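Long-range contacts in laccase (Botrytis aclada, PDB 3SQR), which oxidises phenolic substrates such as hydroquinone with molecular oxygen at copper sites, and probably serves in lignin breakdown and detoxification of lignin-derived products: residues A[69-74]-A[109-114]; A[134-139]-A[151-156]; A[391-396]-A[452-457]; A[477-482]-A[503-508]. All blocks are in the same frame, centred on the assembly; numbering follows the deposited sequence.

Contact 1: residues A[69-74]-A[109-114]; sequences EYWLSV and IIHVTN. With MAN (alpha-D-mannopyranose), chain C; NAG (2-acetamido-2-deoxy-beta-D-glucopyranose), chain G.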
# COMPACT_ATOMS: atom_id res chain seq x y z
N GLU A 69 -12.54 18.57 -2.76
CA GLU A 69 -12.35 18.77 -1.35
C GLU A 69 -13.05 17.68 -0.53
O GLU A 69 -14.20 17.32 -0.78
CB GLU A 69 -12.91 20.13 -0.98
CG GLU A 69 -12.65 20.53 0.47
CD GLU A 69 -12.90 22.03 0.73
OE1 GLU A 69 -13.83 22.57 0.12
OE2 GLU A 69 -12.16 22.61 1.54
N TYR A 70 -12.40 17.20 0.50
CA TYR A 70 -12.90 16.11 1.31
C TYR A 70 -12.68 16.43 2.76
O TYR A 70 -11.70 17.08 3.12
CB TYR A 70 -12.20 14.78 0.95
CG TYR A 70 -12.58 14.16 -0.34
CD1 TYR A 70 -13.61 13.23 -0.42
CD2 TYR A 70 -11.89 14.47 -1.48
CE1 TYR A 70 -13.95 12.64 -1.66
CE2 TYR A 70 -12.21 13.91 -2.67
CZ TYR A 70 -13.23 13.01 -2.77
OH TYR A 70 -13.51 12.49 -4.00
N TRP A 71 -13.58 15.97 3.63
CA TRP A 71 -13.42 16.08 5.05
C TRP A 71 -13.40 14.67 5.59
O TRP A 71 -14.31 13.91 5.34
CB TRP A 71 -14.56 16.91 5.70
CG TRP A 71 -14.42 18.36 5.56
CD1 TRP A 71 -13.84 19.23 6.47
CD2 TRP A 71 -14.84 19.14 4.46
NE1 TRP A 71 -13.87 20.52 5.97
CE2 TRP A 71 -14.49 20.48 4.74
CE3 TRP A 71 -15.48 18.84 3.25
CZ2 TRP A 71 -14.73 21.49 3.85
CZ3 TRP A 71 -15.75 19.85 2.39
CH2 TRP A 71 -15.39 21.16 2.69
N LEU A 72 -12.35 14.30 6.29
CA LEU A 72 -12.27 12.95 6.86
C LEU A 72 -12.09 13.09 8.32
O LEU A 72 -11.31 13.90 8.81
CB LEU A 72 -11.09 12.14 6.30
CG LEU A 72 -11.11 11.81 4.81
CD1 LEU A 72 -9.86 11.07 4.34
CD2 LEU A 72 -12.35 11.03 4.53
N SER A 73 -12.78 12.22 9.02
CA SER A 73 -12.64 12.14 10.45
C SER A 73 -12.09 10.78 10.82
O SER A 73 -12.66 9.73 10.50
CB SER A 73 -13.99 12.41 11.10
OG SER A 73 -13.98 12.01 12.46
N VAL A 74 -10.97 10.79 11.53
CA VAL A 74 -10.37 9.59 12.04
C VAL A 74 -11.05 9.25 13.33
O VAL A 74 -10.99 10.02 14.28
CB VAL A 74 -8.87 9.71 12.23
CG1 VAL A 74 -8.29 8.47 12.91
CG2 VAL A 74 -8.24 9.98 10.86
N ILE A 109 -7.92 18.48 -1.78
CA ILE A 109 -7.84 19.10 -0.46
C ILE A 109 -8.55 18.16 0.50
O ILE A 109 -9.76 17.96 0.38
CB ILE A 109 -8.54 20.44 -0.48
CG1 ILE A 109 -7.89 21.33 -1.53
CG2 ILE A 109 -8.46 21.08 0.91
CD1 ILE A 109 -8.61 22.65 -1.70
N ILE A 110 -7.80 17.55 1.41
CA ILE A 110 -8.38 16.56 2.29
C ILE A 110 -8.15 16.98 3.73
O ILE A 110 -7.06 16.92 4.22
CB ILE A 110 -7.83 15.18 2.07
CG1 ILE A 110 -7.88 14.85 0.56
CG2 ILE A 110 -8.55 14.16 3.02
CD1 ILE A 110 -7.00 13.71 0.10
N HIS A 111 -9.20 17.48 4.35
CA HIS A 111 -9.18 17.90 5.75
C HIS A 111 -9.30 16.71 6.64
O HIS A 111 -10.36 16.07 6.65
CB HIS A 111 -10.32 18.86 6.07
CG HIS A 111 -10.48 19.96 5.08
ND1 HIS A 111 -9.75 21.13 5.15
CD2 HIS A 111 -11.30 20.10 4.01
CE1 HIS A 111 -10.09 21.92 4.15
NE2 HIS A 111 -11.04 21.33 3.45
N VAL A 112 -8.22 16.39 7.37
CA VAL A 112 -8.18 15.20 8.20
C VAL A 112 -8.20 15.64 9.64
O VAL A 112 -7.22 16.20 10.14
CB VAL A 112 -6.97 14.32 7.97
CG1 VAL A 112 -7.00 13.12 8.88
CG2 VAL A 112 -6.98 13.82 6.45
N THR A 113 -9.29 15.28 10.30
CA THR A 113 -9.42 15.58 11.75
C THR A 113 -9.25 14.33 12.54
O THR A 113 -9.88 13.29 12.26
CB THR A 113 -10.81 16.19 12.05
OG1 THR A 113 -11.01 17.41 11.28
CG2 THR A 113 -10.96 16.44 13.59
N ASN A 114 -8.34 14.38 13.51
CA ASN A 114 -8.10 13.26 14.37
C ASN A 114 -9.08 13.27 15.50
O ASN A 114 -8.90 13.98 16.47
CB ASN A 114 -6.67 13.24 14.98
CG ASN A 114 -6.42 12.05 15.79
OD1 ASN A 114 -7.26 11.15 15.89
ND2 ASN A 114 -5.17 11.96 16.36
C1 MAN C . -18.63 16.76 -2.04
C2 MAN C . -18.25 18.18 -1.57
C3 MAN C . -17.52 18.91 -2.72
C4 MAN C . -16.30 18.10 -3.16
C5 MAN C . -16.74 16.68 -3.55
C6 MAN C . -15.52 15.77 -3.77
O2 MAN C . -17.49 18.15 -0.36
O3 MAN C . -17.14 20.22 -2.37
O4 MAN C . -15.44 18.80 -4.08
O5 MAN C . -17.50 16.06 -2.51
O6 MAN C . -15.93 14.45 -4.12
C1 NAG G . -16.62 12.44 7.66
C2 NAG G . -17.41 13.33 6.73
C3 NAG G . -17.23 14.78 7.10
C4 NAG G . -17.63 14.97 8.53
C5 NAG G . -16.83 14.05 9.41
C6 NAG G . -17.20 14.18 10.89
C7 NAG G . -17.43 12.26 4.53
C8 NAG G . -16.68 12.15 3.24
N2 NAG G . -16.87 13.12 5.40
O3 NAG G . -18.08 15.52 6.31
O4 NAG G . -17.37 16.28 8.88
O5 NAG G . -17.05 12.69 9.02
O6 NAG G . -18.60 13.82 11.03
O7 NAG G . -18.45 11.59 4.74

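Contact 2: residues A[134-139]-A[151-156]; sequences LEYDGV and DTLTYK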
# COMPACT_ATOMS: atom_id res chain seq x y z
N LEU A 134 5.87 17.31 -0.45
CA LEU A 134 6.49 16.36 0.46
C LEU A 134 5.79 16.36 1.80
O LEU A 134 5.60 15.33 2.44
CB LEU A 134 7.96 16.84 0.68
CG LEU A 134 8.59 16.26 1.92
CD1 LEU A 134 8.90 14.75 1.77
CD2 LEU A 134 9.95 17.06 2.19
N GLU A 135 5.38 17.56 2.24
CA GLU A 135 4.86 17.73 3.56
C GLU A 135 3.44 17.16 3.76
O GLU A 135 2.91 17.13 4.83
CB GLU A 135 4.90 19.21 3.95
CG GLU A 135 3.94 20.05 3.24
CD GLU A 135 4.31 20.49 1.79
OE1 GLU A 135 5.38 20.09 1.21
OE2 GLU A 135 3.51 21.30 1.26
N TYR A 136 2.89 16.59 2.69
CA TYR A 136 1.60 16.00 2.74
C TYR A 136 1.66 14.50 2.42
O TYR A 136 0.62 13.85 2.24
CB TYR A 136 0.64 16.74 1.82
CG TYR A 136 0.43 18.18 2.29
CD1 TYR A 136 0.00 18.43 3.60
CD2 TYR A 136 0.76 19.24 1.47
CE1 TYR A 136 -0.17 19.70 4.06
CE2 TYR A 136 0.56 20.55 1.91
CZ TYR A 136 0.14 20.76 3.22
OH TYR A 136 -0.03 22.06 3.71
N ASP A 137 2.87 13.94 2.44
CA ASP A 137 3.03 12.50 2.27
C ASP A 137 2.47 11.65 3.40
O ASP A 137 2.18 10.46 3.23
CB ASP A 137 4.49 12.17 2.00
CG ASP A 137 4.71 10.79 1.50
OD1 ASP A 137 3.95 10.35 0.57
OD2 ASP A 137 5.64 10.12 1.98
N GLY A 138 2.33 12.25 4.57
CA GLY A 138 1.67 11.62 5.72
C GLY A 138 2.46 10.60 6.47
O GLY A 138 1.88 9.79 7.16
N VAL A 139 3.82 10.72 6.51
CA VAL A 139 4.61 9.80 7.26
C VAL A 139 4.99 10.52 8.56
O VAL A 139 5.82 11.41 8.47
CB VAL A 139 5.86 9.38 6.60
CG1 VAL A 139 6.64 8.37 7.42
CG2 VAL A 139 5.46 8.70 5.18
N ASP A 151 -6.98 17.71 16.62
CA ASP A 151 -6.46 18.60 15.66
C ASP A 151 -6.90 18.14 14.23
O ASP A 151 -7.31 16.98 14.04
CB ASP A 151 -4.96 18.66 15.77
CG ASP A 151 -4.37 19.86 15.09
OD1 ASP A 151 -5.12 20.79 14.74
OD2 ASP A 151 -3.12 19.88 14.90
N THR A 152 -6.74 19.05 13.30
CA THR A 152 -6.98 18.87 11.88
C THR A 152 -5.74 19.24 11.07
O THR A 152 -5.09 20.27 11.34
CB THR A 152 -8.21 19.67 11.41
OG1 THR A 152 -9.35 19.21 12.17
CG2 THR A 152 -8.44 19.47 9.85
N LEU A 153 -5.46 18.43 10.05
CA LEU A 153 -4.43 18.75 9.10
C LEU A 153 -5.07 18.61 7.77
O LEU A 153 -5.63 17.56 7.51
CB LEU A 153 -3.28 17.78 9.18
CG LEU A 153 -2.16 18.02 8.18
CD1 LEU A 153 -1.61 19.50 8.08
CD2 LEU A 153 -1.05 16.98 8.47
N THR A 154 -4.93 19.65 6.96
CA THR A 154 -5.44 19.64 5.56
C THR A 154 -4.32 19.26 4.60
O THR A 154 -3.40 20.00 4.36
CB THR A 154 -6.06 20.98 5.20
OG1 THR A 154 -7.12 21.26 6.14
CG2 THR A 154 -6.62 20.96 3.71
N TYR A 155 -4.47 18.09 4.00
CA TYR A 155 -3.52 17.62 3.02
C TYR A 155 -3.92 18.19 1.68
O TYR A 155 -5.09 18.21 1.34
CB TYR A 155 -3.50 16.10 2.99
CG TYR A 155 -2.98 15.43 4.27
CD1 TYR A 155 -3.77 15.24 5.41
CD2 TYR A 155 -1.68 15.00 4.34
CE1 TYR A 155 -3.31 14.61 6.53
CE2 TYR A 155 -1.21 14.38 5.43
CZ TYR A 155 -1.99 14.18 6.55
OH TYR A 155 -1.46 13.51 7.64
N LYS A 156 -2.94 18.69 0.96
CA LYS A 156 -3.13 19.20 -0.36
C LYS A 156 -2.16 18.64 -1.32
O LYS A 156 -0.95 18.81 -1.13
CB LYS A 156 -3.03 20.75 -0.32
CG LYS A 156 -4.14 21.40 0.51
CD LYS A 156 -4.03 22.97 0.38
CE LYS A 156 -5.09 23.71 1.22
NZ LYS A 156 -5.36 25.12 0.63

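Contact 3: residues A[391-396]-A[452-457]; sequences DEQVSS and VIEDLT. With NAG (2-acetamido-2-deoxy-beta-D-glucopyranose), chain I.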
# COMPACT_ATOMS: atom_id res chain seq x y z
N ASP A 391 23.75 0.08 -1.48
CA ASP A 391 23.48 -1.28 -1.06
C ASP A 391 23.17 -1.26 0.41
O ASP A 391 23.87 -0.63 1.22
CB ASP A 391 24.68 -2.24 -1.34
CG ASP A 391 24.46 -3.65 -0.69
OD1 ASP A 391 23.72 -4.42 -1.28
OD2 ASP A 391 24.98 -3.92 0.41
N GLU A 392 22.09 -1.93 0.78
CA GLU A 392 21.73 -2.07 2.16
C GLU A 392 21.26 -3.50 2.42
O GLU A 392 20.79 -4.19 1.53
CB GLU A 392 20.69 -1.03 2.55
CG GLU A 392 21.35 0.39 2.62
CD GLU A 392 20.64 1.31 3.48
OE1 GLU A 392 19.38 1.37 3.38
OE2 GLU A 392 21.33 2.02 4.24
N GLN A 393 21.44 -3.89 3.66
CA GLN A 393 21.28 -5.27 4.08
C GLN A 393 20.39 -5.39 5.27
O GLN A 393 20.60 -4.78 6.32
CB GLN A 393 22.65 -5.90 4.38
CG GLN A 393 23.61 -5.75 3.22
CD GLN A 393 24.98 -6.28 3.55
OE1 GLN A 393 25.38 -6.33 4.70
NE2 GLN A 393 25.68 -6.70 2.55
N VAL A 394 19.39 -6.24 5.11
CA VAL A 394 18.43 -6.49 6.17
C VAL A 394 18.90 -7.66 7.04
O VAL A 394 19.21 -8.72 6.55
CB VAL A 394 17.05 -6.77 5.61
CG1 VAL A 394 16.01 -6.91 6.73
CG2 VAL A 394 16.65 -5.61 4.65
N SER A 395 18.85 -7.41 8.33
CA SER A 395 19.07 -8.42 9.32
C SER A 395 18.07 -8.24 10.46
O SER A 395 17.11 -7.47 10.32
CB SER A 395 20.53 -8.37 9.81
OG SER A 395 20.80 -9.54 10.55
N SER A 396 18.27 -8.95 11.56
CA SER A 396 17.44 -8.76 12.73
C SER A 396 18.25 -8.74 14.01
O SER A 396 19.41 -9.19 14.03
CB SER A 396 16.36 -9.82 12.81
OG SER A 396 16.95 -11.08 13.00
N VAL A 452 19.80 -1.36 -3.76
CA VAL A 452 19.76 -2.81 -3.63
C VAL A 452 19.53 -3.10 -2.16
O VAL A 452 20.29 -2.71 -1.32
CB VAL A 452 21.10 -3.52 -4.09
CG1 VAL A 452 20.99 -5.04 -3.84
CG2 VAL A 452 21.36 -3.34 -5.58
N ILE A 453 18.48 -3.84 -1.87
CA ILE A 453 18.23 -4.22 -0.52
C ILE A 453 18.30 -5.75 -0.49
O ILE A 453 17.70 -6.44 -1.31
CB ILE A 453 16.88 -3.69 0.02
CG1 ILE A 453 16.73 -4.09 1.49
CG2 ILE A 453 15.71 -4.10 -0.90
CD1 ILE A 453 15.63 -3.35 2.23
N GLU A 454 19.13 -6.23 0.40
CA GLU A 454 19.45 -7.64 0.54
C GLU A 454 18.84 -8.21 1.76
O GLU A 454 18.87 -7.62 2.85
CB GLU A 454 20.96 -7.80 0.69
CG GLU A 454 21.75 -7.31 -0.46
CD GLU A 454 23.22 -7.63 -0.23
OE1 GLU A 454 23.51 -8.81 0.07
OE2 GLU A 454 24.03 -6.68 -0.31
N ASP A 455 18.30 -9.39 1.61
CA ASP A 455 17.82 -10.12 2.79
C ASP A 455 18.94 -10.99 3.35
O ASP A 455 19.15 -12.06 2.83
CB ASP A 455 16.66 -11.03 2.38
CG ASP A 455 16.03 -11.78 3.61
OD1 ASP A 455 16.49 -11.52 4.70
OD2 ASP A 455 15.12 -12.61 3.43
N LEU A 456 19.53 -10.59 4.46
CA LEU A 456 20.57 -11.37 5.12
C LEU A 456 20.01 -11.89 6.42
O LEU A 456 20.76 -12.19 7.33
CB LEU A 456 21.83 -10.51 5.39
CG LEU A 456 22.55 -9.88 4.18
CD1 LEU A 456 23.97 -9.39 4.57
CD2 LEU A 456 22.65 -10.78 2.97
N THR A 457 18.69 -11.96 6.53
CA THR A 457 18.07 -12.35 7.80
C THR A 457 18.08 -13.84 8.00
O THR A 457 17.91 -14.31 9.13
CB THR A 457 16.58 -11.92 7.93
OG1 THR A 457 15.83 -12.63 6.96
CG2 THR A 457 16.45 -10.42 7.76
C1 NAG I . 25.69 -1.38 4.08
C2 NAG I . 26.36 -0.30 3.24
C3 NAG I . 27.05 -0.96 2.06
C4 NAG I . 27.99 -2.06 2.52
C5 NAG I . 27.16 -3.09 3.29
C6 NAG I . 28.03 -4.27 3.77
C7 NAG I . 25.41 1.98 3.22
C8 NAG I . 24.44 2.96 2.60
N2 NAG I . 25.44 0.75 2.74
O3 NAG I . 27.76 0.05 1.40
O4 NAG I . 28.55 -2.68 1.39
O5 NAG I . 26.64 -2.39 4.41
O6 NAG I . 29.03 -3.73 4.60
O7 NAG I . 26.12 2.36 4.14
O HOH W 1 22.36 -11.04 9.07
O HOH W 2 18.36 -12.24 11.17

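Contact 4: residues A[477-482]-A[503-508]; sequences QETDVF and ALPGNG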
# COMPACT_ATOMS: atom_id res chain seq x y z
N GLN A 477 14.95 -8.69 -9.21
CA GLN A 477 14.21 -9.17 -8.05
C GLN A 477 14.56 -10.65 -8.05
O GLN A 477 14.02 -11.45 -8.82
CB GLN A 477 12.73 -8.89 -8.27
CG GLN A 477 11.86 -9.37 -7.12
CD GLN A 477 10.43 -9.17 -7.36
OE1 GLN A 477 9.87 -9.59 -8.36
NE2 GLN A 477 9.78 -8.47 -6.41
N GLU A 478 15.55 -10.98 -7.25
CA GLU A 478 16.26 -12.24 -7.39
C GLU A 478 16.32 -13.01 -6.11
O GLU A 478 16.62 -12.45 -5.03
CB GLU A 478 17.71 -11.96 -7.83
CG GLU A 478 17.80 -11.28 -9.19
CD GLU A 478 17.41 -12.15 -10.35
OE1 GLU A 478 17.63 -13.36 -10.25
OE2 GLU A 478 16.88 -11.60 -11.36
N THR A 479 16.13 -14.32 -6.26
CA THR A 479 16.32 -15.28 -5.18
C THR A 479 17.73 -15.84 -5.27
O THR A 479 17.95 -16.94 -5.75
CB THR A 479 15.29 -16.38 -5.25
OG1 THR A 479 15.29 -16.97 -6.56
CG2 THR A 479 13.94 -15.77 -5.00
N ASP A 480 18.65 -15.01 -4.81
CA ASP A 480 20.05 -15.39 -4.69
C ASP A 480 20.76 -14.33 -3.91
O ASP A 480 20.17 -13.30 -3.52
CB ASP A 480 20.69 -15.64 -6.06
CG ASP A 480 21.81 -16.74 -6.01
OD1 ASP A 480 22.36 -17.10 -4.93
OD2 ASP A 480 22.16 -17.23 -7.09
N VAL A 481 22.02 -14.60 -3.64
CA VAL A 481 22.87 -13.70 -2.90
C VAL A 481 23.35 -12.62 -3.88
O VAL A 481 23.83 -12.95 -4.97
CB VAL A 481 24.01 -14.48 -2.25
CG1 VAL A 481 25.12 -13.58 -1.72
CG2 VAL A 481 23.42 -15.37 -1.06
N PHE A 482 23.27 -11.36 -3.45
CA PHE A 482 23.75 -10.24 -4.25
C PHE A 482 25.26 -10.27 -4.23
O PHE A 482 25.88 -10.36 -3.16
CB PHE A 482 23.35 -8.93 -3.63
CG PHE A 482 23.80 -7.72 -4.41
CD1 PHE A 482 23.32 -7.50 -5.66
CD2 PHE A 482 24.67 -6.81 -3.86
CE1 PHE A 482 23.69 -6.35 -6.34
CE2 PHE A 482 25.02 -5.65 -4.55
CZ PHE A 482 24.55 -5.46 -5.78
N ALA A 503 8.39 -6.98 -3.80
CA ALA A 503 8.92 -7.93 -2.85
C ALA A 503 10.42 -7.96 -2.84
O ALA A 503 11.05 -8.07 -3.89
CB ALA A 503 8.39 -9.34 -3.17
N LEU A 504 10.97 -7.86 -1.64
CA LEU A 504 12.34 -8.32 -1.38
C LEU A 504 12.23 -9.85 -1.25
O LEU A 504 11.67 -10.36 -0.28
CB LEU A 504 12.88 -7.75 -0.10
CG LEU A 504 14.12 -8.39 0.51
CD1 LEU A 504 15.27 -8.40 -0.47
CD2 LEU A 504 14.44 -7.62 1.82
N PRO A 505 12.80 -10.57 -2.21
CA PRO A 505 12.66 -12.04 -2.11
C PRO A 505 13.33 -12.60 -0.90
O PRO A 505 14.40 -12.23 -0.60
CB PRO A 505 13.36 -12.54 -3.37
CG PRO A 505 13.18 -11.40 -4.34
CD PRO A 505 13.45 -10.20 -3.47
N GLY A 506 12.69 -13.59 -0.27
CA GLY A 506 13.25 -14.25 0.86
C GLY A 506 14.61 -14.84 0.49
O GLY A 506 14.72 -15.57 -0.49
N ASN A 507 15.58 -14.41 1.29
CA ASN A 507 17.02 -14.74 1.18
C ASN A 507 17.64 -14.24 -0.11
O ASN A 507 18.74 -14.68 -0.48
CB ASN A 507 17.21 -16.26 1.31
CG ASN A 507 16.78 -16.77 2.68
OD1 ASN A 507 17.02 -16.11 3.69
ND2 ASN A 507 16.15 -17.94 2.72
N GLY A 508 17.00 -13.27 -0.73
CA GLY A 508 17.48 -12.72 -1.98
C GLY A 508 17.71 -11.25 -1.92
O GLY A 508 18.06 -10.70 -0.88

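Contact 1: residues A[69-74]-A[109-114]
Strands 69-74 and 109-114 are parallel neighbours in a β-sheet of the first cupredoxin-type domain of this multicopper oxidase. E69, W71, H111 and T113 share one face; Y70, L72, I110 and V112 share the other. Five backbone hydrogen bonds join the strands, the first from Y70 N to I109 O, the last from V74 N to T113 O. H111 NE2 donates to E69 OE2 at 2.6 Å. The bond is nearly straight (168°) and lies in the H111 ring plane; it meets OE2 on the anti side, tilted out of the carboxylate plane. E69 CG, anti to the backbone N (chi1 -174°), starts an extended chain that takes the carboxylate across to H111. In one of two W71 conformers, the five-membered ring forms an offset stack with H111, centroids 4.1 Å apart; this is less certain. H111 CD2 then sits over one face of the indole, offset toward the rim. On the other sheet face, L72 CD1 meets I110 CG2 at 3.6 Å. E69 N donates to a mannose O4. Strand 152-158 flanks strand 107-114, where T154 OG1 bonds H111 ND1. Strand 100-103 packs against Y70, L72 and I110 through I100.

Contact 2: residues A[134-139]-A[151-156]
Y136 lays one face of its ring over the backbone of strand 152-156. K156 N stands 3.6 Å above the ring plane, toward the rim, and the Y155 carbonyl carbon lies over the same face. The opposite face is covered by E135 CG of its own segment. CG of Y136 is anti to the carbonyl carbon (chi1 -64°), which directs the ring toward the strand. The ring meets two carbonyl oxygens there. Y136 CD2 is 3.1 Å from K156 O, and Y136 CE1 is 3.3 Å from T154 O. The T154 oxygen is buried and has no hydrogen-bond partner in the model. At the ring edge, Y136 CE1 reaches L153 CD1 at 4.3 Å.

Y155 CD2 lies 3.8 Å from Y136 CB, and the Y155 ring edge faces the Y136 carbonyl, with Y155 CD2 3.3 Å from Y136 O. Further along the ring, Y155 CE2 is 4.0 Å from G138 CA. Two tyrosines thus pack on backbone and on each other, with L153 beside them.

The loop also holds histidines of the copper centre. D137 O bonds H124 ND1, and D137 OD2 bonds H468 ND1; H468 is a copper ligand, and H124 probably binds the type 2 copper. The loop therefore joins the edge strand of a first-domain sheet to the second shell of the copper site. Y136 OH bonds D553 of helix 551-567, whose I556 packs on both Y136 and L153. Strand 107-114, the neighbour of 152-158 in the sheet, meets T154 through I109 and Y155 through V112.

Contact 3: residues A[391-396]-A[452-457]
D391 carries CG anti to its backbone N (chi1 171°), and E454 carries CG anti to its carbonyl carbon (chi1 -60°). These torsions start the two acids toward each other on one face of a parallel strand pair. The side chains cross at about a right angle, their carboxylate planes 50° apart. D391 OD1 and E454 OE2 are 2.5 Å apart. Q393 lies alongside E454, and its NE2 gives a weak bond of 3.3 Å to the same OE2, the amide nearly perpendicular to the carboxylate. Q393 OE1 touches L456 CD1 at 3.4 Å.

On the other face, V394 CG2 packs tightly on I453 CD1 at 3.5 Å. Backbone bonds run from E392 N to V452 O, E454 N to E392 O, V394 N to E454 O and L456 N to V394 O. At the end of the strand, D455 OD1 accepts from T457 N (2.9 Å) and T457 OG1 (2.6 Å). The first bond makes an Asx turn. T457 CG2 lies 3.6 Å from S395 CA. One water joins S395 OG to L456 O, and another joins S396 OG to T457 O.

This strand pair belongs to a sheet of the third cupredoxin-type domain. F482 touches both D391 and E454, and an N-acetylglucosamine N2 bonds D391 O. The short spacing of the two acids suggests that one of them is probably protonated, which would relieve the repulsion between like charges.

Contact 4: residues A[477-482]-A[503-508]
Q477 reaches across to A503 with an extended side chain. Its CG is anti to the backbone N (chi1 179°), and chi2 of -177° carries CD straight on. The terminal amide turns so that NE2 donates to A503 O at 2.9 Å, with an angle of 161° at the hydrogen. The donor lies in the carbonyl plane on a lone pair, and the oxygen lies near the Q477 amide plane. A503 CB is 3.6 Å from the same NE2. D370 OD2 accepts from both Q477 NE2 and A503 N, so one carboxylate oxygen ties the two residues together again.

The aliphatic part of Q477 packs on P505, with Q477 CG 3.7 Å from P505 CG, the two side chains crossing at a slant. T479 CG2, anti to its carbonyl carbon, meets P505 CB at 3.7 Å, the side chain at about a right angle to the proline.

P505 opens a type II β-turn, closed by G508 N bonding P505 O. The turn links strand 501-504 to strand 509-515 in the third cupredoxin-type domain, between its two sheets. G508 is pressed against the other segment. Its CA makes CA-H...O contacts of 3.2 Å to E478 O and 3.2 Å to D480 O. A β-carbon there would clash with E478 O. W462 touches both T479 and P505, and D455 OD2 accepts from N507 N within the turn.

The four contacts form two touching pairs. Contacts 1 and 2 have centres 10 Å apart and meet in one first-domain sheet, where I110 N lies 2.8 Å from Y155 O. Contacts 3 and 4 have centres 9 Å apart in the third domain; there D455 N lies 2.8 Å from G508 O. Contacts 1 and 3 are 37 Å apart between centres, on opposite sides of the chain's centre. Contact 2 lies near the type 2 and type 3 coppers, with G138 about 5 Å from the H124 side chain. Contacts 3 and 4 lie near the type 1 copper site: the side chains of D455 and A503 are about 4 Å and 7 Å from that of H463, a ligand there.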